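Local coordinates for protein P47 (Clostridium botulinum, PDB 6EKT) that may belong to a progenitor toxin complex that protects botulinum neurotoxin during its passage through the host gastrointestinal tract, at residues Leu42-Phe53 / Lys65-Ile73. Residues are numbered along the deposited sequence; the frame is centred on the assembly and turned at random.
Sequences LKEYITKNNIQF and KMVFDNWEI
F53 and M66 form an antiparallel hydrogen-bonded pair: F53 N donates a hydrogen bond to M66 O at 2.8 Å, and M66 N donates one to F53 O at 2.9 Å. Two residues further along, F68 N reaches I51 O in a weak but nearly straight bond (173°) that extends the ladder toward the helix. Q52 and V67 make the non-hydrogen-bonded pair between, Q52 CB lying beside V67 CG2 on the face away from F53 and M66.

On the face that carries F53 and M66, aromatic rings follow. F68 turns its CE2 edge into one face of the F53 ring, a T-shaped pair with planes at 85°, while M66 CE sits at the F53 rim. W71 NE1 lies over the centre of the F68 ring, and W71 CZ2 also meets F53 CZ at 4.0 Å. From the helix, I46 drops CD1 over the five-membered ring of W71, a CH-pi contact 12° off the normal; its CG2, anti to the backbone N, reaches N70 CA instead. L42 CD2 touches I73 CG1 at 4.0 Å.

Helix 152-168 closes over F53 and M66. A helix ended by a Schellman motif at N50 leads into the beta hairpin 52-57/62-68 and packs on the chain that leaves it, within P47's TULIP-like fold.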
loop_
_atom_site.group_PDB
_atom_site.type_symbol
_atom_site.label_atom_id
_atom_site.label_comp_id
_atom_site.label_asym_id
_atom_site.label_seq_id
_atom_site.Cartn_x
_atom_site.Cartn_y
_atom_site.Cartn_z
ATOM N N LEU A 42 -0.503 -22.651 1.596
ATOM C CA LEU A 42 0.113 -23.376 2.712
ATOM C C LEU A 42 -0.317 -24.851 2.762
ATOM O O LEU A 42 0.534 -25.736 2.935
ATOM C CB LEU A 42 -0.171 -22.673 4.047
ATOM C CG LEU A 42 0.448 -23.237 5.328
ATOM C CD1 LEU A 42 1.959 -23.397 5.254
ATOM C CD2 LEU A 42 0.060 -22.330 6.488
ATOM N N LYS A 43 -1.623 -25.094 2.602
ATOM C CA LYS A 43 -2.190 -26.447 2.482
ATOM C C LYS A 43 -1.560 -27.265 1.345
ATOM O O LYS A 43 -1.225 -28.435 1.552
ATOM C CB LYS A 43 -3.716 -26.402 2.310
ATOM C CG LYS A 43 -4.419 -27.761 2.460
ATOM C CD LYS A 43 -5.737 -27.874 1.686
ATOM C CE LYS A 43 -6.861 -26.984 2.220
ATOM N NZ LYS A 43 -7.263 -27.209 3.645
ATOM N N GLU A 44 -1.420 -26.659 0.163
ATOM C CA GLU A 44 -0.732 -27.288 -0.979
ATOM C C GLU A 44 0.707 -27.632 -0.594
ATOM O O GLU A 44 1.169 -28.734 -0.869
ATOM C CB GLU A 44 -0.757 -26.384 -2.231
ATOM C CG GLU A 44 -2.118 -26.280 -2.923
ATOM C CD GLU A 44 -2.272 -25.104 -3.890
ATOM O OE1 GLU A 44 -1.538 -24.079 -3.811
ATOM O OE2 GLU A 44 -3.182 -25.187 -4.737
ATOM N N TYR A 45 1.388 -26.704 0.083
ATOM C CA TYR A 45 2.779 -26.896 0.490
ATOM C C TYR A 45 2.948 -28.071 1.446
ATOM O O TYR A 45 3.864 -28.867 1.264
ATOM C CB TYR A 45 3.353 -25.637 1.143
ATOM C CG TYR A 45 4.833 -25.719 1.460
ATOM C CD1 TYR A 45 5.792 -25.312 0.523
ATOM C CD2 TYR A 45 5.286 -26.203 2.703
ATOM C CE1 TYR A 45 7.154 -25.377 0.814
ATOM C CE2 TYR A 45 6.643 -26.276 2.992
ATOM C CZ TYR A 45 7.568 -25.857 2.045
ATOM O OH TYR A 45 8.909 -25.926 2.328
ATOM N N ILE A 46 2.094 -28.144 2.474
ATOM C CA ILE A 46 2.114 -29.257 3.443
ATOM C C ILE A 46 1.793 -30.623 2.795
ATOM O O ILE A 46 2.522 -31.606 3.020
ATOM C CB ILE A 46 1.241 -28.964 4.702
ATOM C CG1 ILE A 46 1.774 -27.735 5.472
ATOM C CG2 ILE A 46 1.165 -30.168 5.647
ATOM C CD1 ILE A 46 3.209 -27.827 5.976
ATOM N N THR A 47 0.716 -30.670 2.013
ATOM C CA THR A 47 0.324 -31.877 1.263
ATOM C C THR A 47 1.406 -32.335 0.268
ATOM O O THR A 47 1.840 -33.490 0.326
ATOM C CB THR A 47 -1.052 -31.691 0.565
ATOM O OG1 THR A 47 -2.049 -31.398 1.553
ATOM C CG2 THR A 47 -1.474 -32.949 -0.229
ATOM N N LYS A 48 1.849 -31.435 -0.617
ATOM C CA LYS A 48 2.777 -31.793 -1.710
ATOM C C LYS A 48 4.133 -32.317 -1.208
ATOM O O LYS A 48 4.772 -33.137 -1.873
ATOM C CB LYS A 48 2.992 -30.617 -2.674
ATOM C CG LYS A 48 3.294 -31.054 -4.100
ATOM C CD LYS A 48 4.007 -29.999 -4.933
ATOM C CE LYS A 48 4.611 -30.671 -6.161
ATOM N NZ LYS A 48 5.269 -29.705 -7.086
ATOM N N ASN A 49 4.558 -31.846 -0.037
ATOM C CA ASN A 49 5.870 -32.206 0.498
ATOM C C ASN A 49 5.838 -33.352 1.523
ATOM O O ASN A 49 6.901 -33.798 1.987
ATOM C CB ASN A 49 6.572 -30.967 1.064
ATOM C CG ASN A 49 7.160 -30.083 -0.018
ATOM O OD1 ASN A 49 8.160 -30.432 -0.642
ATOM N ND2 ASN A 49 6.550 -28.924 -0.236
ATOM N N ASN A 50 4.622 -33.822 1.847
ATOM C CA ASN A 50 4.368 -34.912 2.817
ATOM C C ASN A 50 5.212 -34.783 4.081
ATOM O O ASN A 50 5.954 -35.698 4.452
ATOM C CB ASN A 50 4.561 -36.291 2.174
ATOM C CG ASN A 50 3.669 -36.495 0.974
ATOM O OD1 ASN A 50 2.515 -36.914 1.102
ATOM N ND2 ASN A 50 4.197 -36.196 -0.204
ATOM N N ILE A 51 5.089 -33.622 4.717
ATOM C CA ILE A 51 5.925 -33.241 5.849
ATOM C C ILE A 51 5.725 -34.184 7.024
ATOM O O ILE A 51 4.600 -34.375 7.505
ATOM C CB ILE A 51 5.661 -31.773 6.280
ATOM C CG1 ILE A 51 5.806 -30.794 5.088
ATOM C CG2 ILE A 51 6.533 -31.382 7.468
ATOM C CD1 ILE A 51 7.217 -30.608 4.556
ATOM N N GLN A 52 6.832 -34.789 7.449
ATOM C CA GLN A 52 6.887 -35.487 8.729
ATOM C C GLN A 52 8.083 -35.049 9.570
ATOM O O GLN A 52 9.181 -34.841 9.043
ATOM C CB GLN A 52 6.802 -37.009 8.567
ATOM C CG GLN A 52 7.982 -37.705 7.896
ATOM C CD GLN A 52 7.985 -39.204 8.171
ATOM O OE1 GLN A 52 8.813 -39.705 8.936
ATOM N NE2 GLN A 52 7.036 -39.919 7.579
ATOM N N PHE A 53 7.837 -34.870 10.866
ATOM C CA PHE A 53 8.867 -34.466 11.812
ATOM C C PHE A 53 9.178 -35.658 12.715
ATOM O O PHE A 53 8.266 -36.213 13.355
ATOM C CB PHE A 53 8.407 -33.277 12.700
ATOM C CG PHE A 53 8.298 -31.932 11.990
ATOM C CD1 PHE A 53 8.707 -31.739 10.659
ATOM C CD2 PHE A 53 7.797 -30.827 12.695
ATOM C CE1 PHE A 53 8.605 -30.481 10.057
ATOM C CE2 PHE A 53 7.694 -29.574 12.097
ATOM C CZ PHE A 53 8.094 -29.403 10.778
ATOM N N LYS A 65 7.182 -38.846 16.506
ATOM C CA LYS A 65 6.957 -38.845 15.065
ATOM C C LYS A 65 5.623 -38.168 14.794
ATOM O O LYS A 65 4.616 -38.525 15.423
ATOM C CB LYS A 65 6.928 -40.287 14.519
ATOM C CG LYS A 65 6.536 -40.401 13.052
ATOM C CD LYS A 65 6.687 -41.837 12.575
ATOM C CE LYS A 65 6.271 -41.968 11.127
ATOM N NZ LYS A 65 6.387 -43.409 10.759
ATOM N N MET A 66 5.625 -37.205 13.859
ATOM C CA MET A 66 4.420 -36.464 13.462
ATOM C C MET A 66 4.310 -36.362 11.951
ATOM O O MET A 66 5.176 -35.768 11.295
ATOM C CB MET A 66 4.406 -35.054 14.080
ATOM C CG MET A 66 4.254 -35.003 15.594
ATOM S SD MET A 66 4.261 -33.356 16.340
ATOM C CE MET A 66 5.954 -32.824 16.116
ATOM N N VAL A 67 3.247 -36.940 11.401
ATOM C CA VAL A 67 2.907 -36.749 9.986
ATOM C C VAL A 67 1.653 -35.861 9.946
ATOM O O VAL A 67 0.608 -36.218 10.514
ATOM C CB VAL A 67 2.686 -38.092 9.224
ATOM C CG1 VAL A 67 2.694 -37.868 7.714
ATOM C CG2 VAL A 67 3.744 -39.137 9.593
ATOM N N PHE A 68 1.773 -34.703 9.296
ATOM C CA PHE A 68 0.723 -33.680 9.329
ATOM C C PHE A 68 -0.379 -33.847 8.290
ATOM O O PHE A 68 -0.121 -34.148 7.121
ATOM C CB PHE A 68 1.330 -32.267 9.228
ATOM C CG PHE A 68 2.288 -31.945 10.343
ATOM C CD1 PHE A 68 1.825 -31.660 11.624
ATOM C CD2 PHE A 68 3.661 -31.906 10.101
ATOM C CE1 PHE A 68 2.714 -31.347 12.649
ATOM C CE2 PHE A 68 4.558 -31.604 11.119
ATOM C CZ PHE A 68 4.085 -31.323 12.395
ATOM N N ASP A 69 -1.610 -33.653 8.751
ATOM C CA ASP A 69 -2.790 -33.501 7.905
ATOM C C ASP A 69 -2.662 -32.238 7.035
ATOM O O ASP A 69 -2.809 -32.300 5.808
ATOM C CB ASP A 69 -4.030 -33.403 8.802
ATOM C CG ASP A 69 -5.225 -34.146 8.250
ATOM O OD1 ASP A 69 -5.880 -33.624 7.328
ATOM O OD2 ASP A 69 -5.524 -35.248 8.762
ATOM N N ASN A 70 -2.350 -31.117 7.694
ATOM C CA ASN A 70 -2.348 -29.776 7.106
ATOM C C ASN A 70 -1.711 -28.824 8.121
ATOM O O ASN A 70 -1.533 -29.204 9.277
ATOM C CB ASN A 70 -3.783 -29.325 6.826
ATOM C CG ASN A 70 -3.835 -28.090 5.953
ATOM O OD1 ASN A 70 -2.830 -27.713 5.363
ATOM N ND2 ASN A 70 -4.995 -27.454 5.875
ATOM N N TRP A 71 -1.344 -27.616 7.683
ATOM C CA TRP A 71 -1.113 -26.481 8.597
ATOM C C TRP A 71 -2.066 -25.393 8.124
ATOM O O TRP A 71 -2.187 -25.164 6.916
ATOM C CB TRP A 71 0.322 -25.951 8.541
ATOM C CG TRP A 71 1.387 -26.770 9.215
ATOM C CD1 TRP A 71 1.318 -28.089 9.611
ATOM C CD2 TRP A 71 2.715 -26.337 9.515
ATOM N NE1 TRP A 71 2.512 -28.484 10.171
ATOM C CE2 TRP A 71 3.392 -27.436 10.113
ATOM C CE3 TRP A 71 3.403 -25.121 9.349
ATOM C CZ2 TRP A 71 4.719 -27.352 10.553
ATOM C CZ3 TRP A 71 4.728 -25.040 9.770
ATOM C CH2 TRP A 71 5.371 -26.152 10.376
ATOM N N GLU A 72 -2.756 -24.737 9.054
ATOM C CA GLU A 72 -3.768 -23.732 8.710
ATOM C C GLU A 72 -3.673 -22.540 9.646
ATOM O O GLU A 72 -3.715 -22.708 10.870
ATOM C CB GLU A 72 -5.177 -24.333 8.778
ATOM C CG GLU A 72 -6.308 -23.329 8.540
ATOM C CD GLU A 72 -7.693 -23.825 8.962
ATOM O OE1 GLU A 72 -7.807 -24.919 9.554
ATOM O OE2 GLU A 72 -8.689 -23.114 8.698
ATOM N N ILE A 73 -3.548 -21.352 9.061
ATOM C CA ILE A 73 -3.530 -20.087 9.795
ATOM C C ILE A 73 -4.931 -19.810 10.312
ATOM O O ILE A 73 -5.905 -20.028 9.603
ATOM C CB ILE A 73 -3.077 -18.899 8.898
ATOM C CG1 ILE A 73 -1.704 -19.187 8.277
ATOM C CG2 ILE A 73 -3.070 -17.566 9.674
ATOM C CD1 ILE A 73 -1.422 -18.366 7.033
#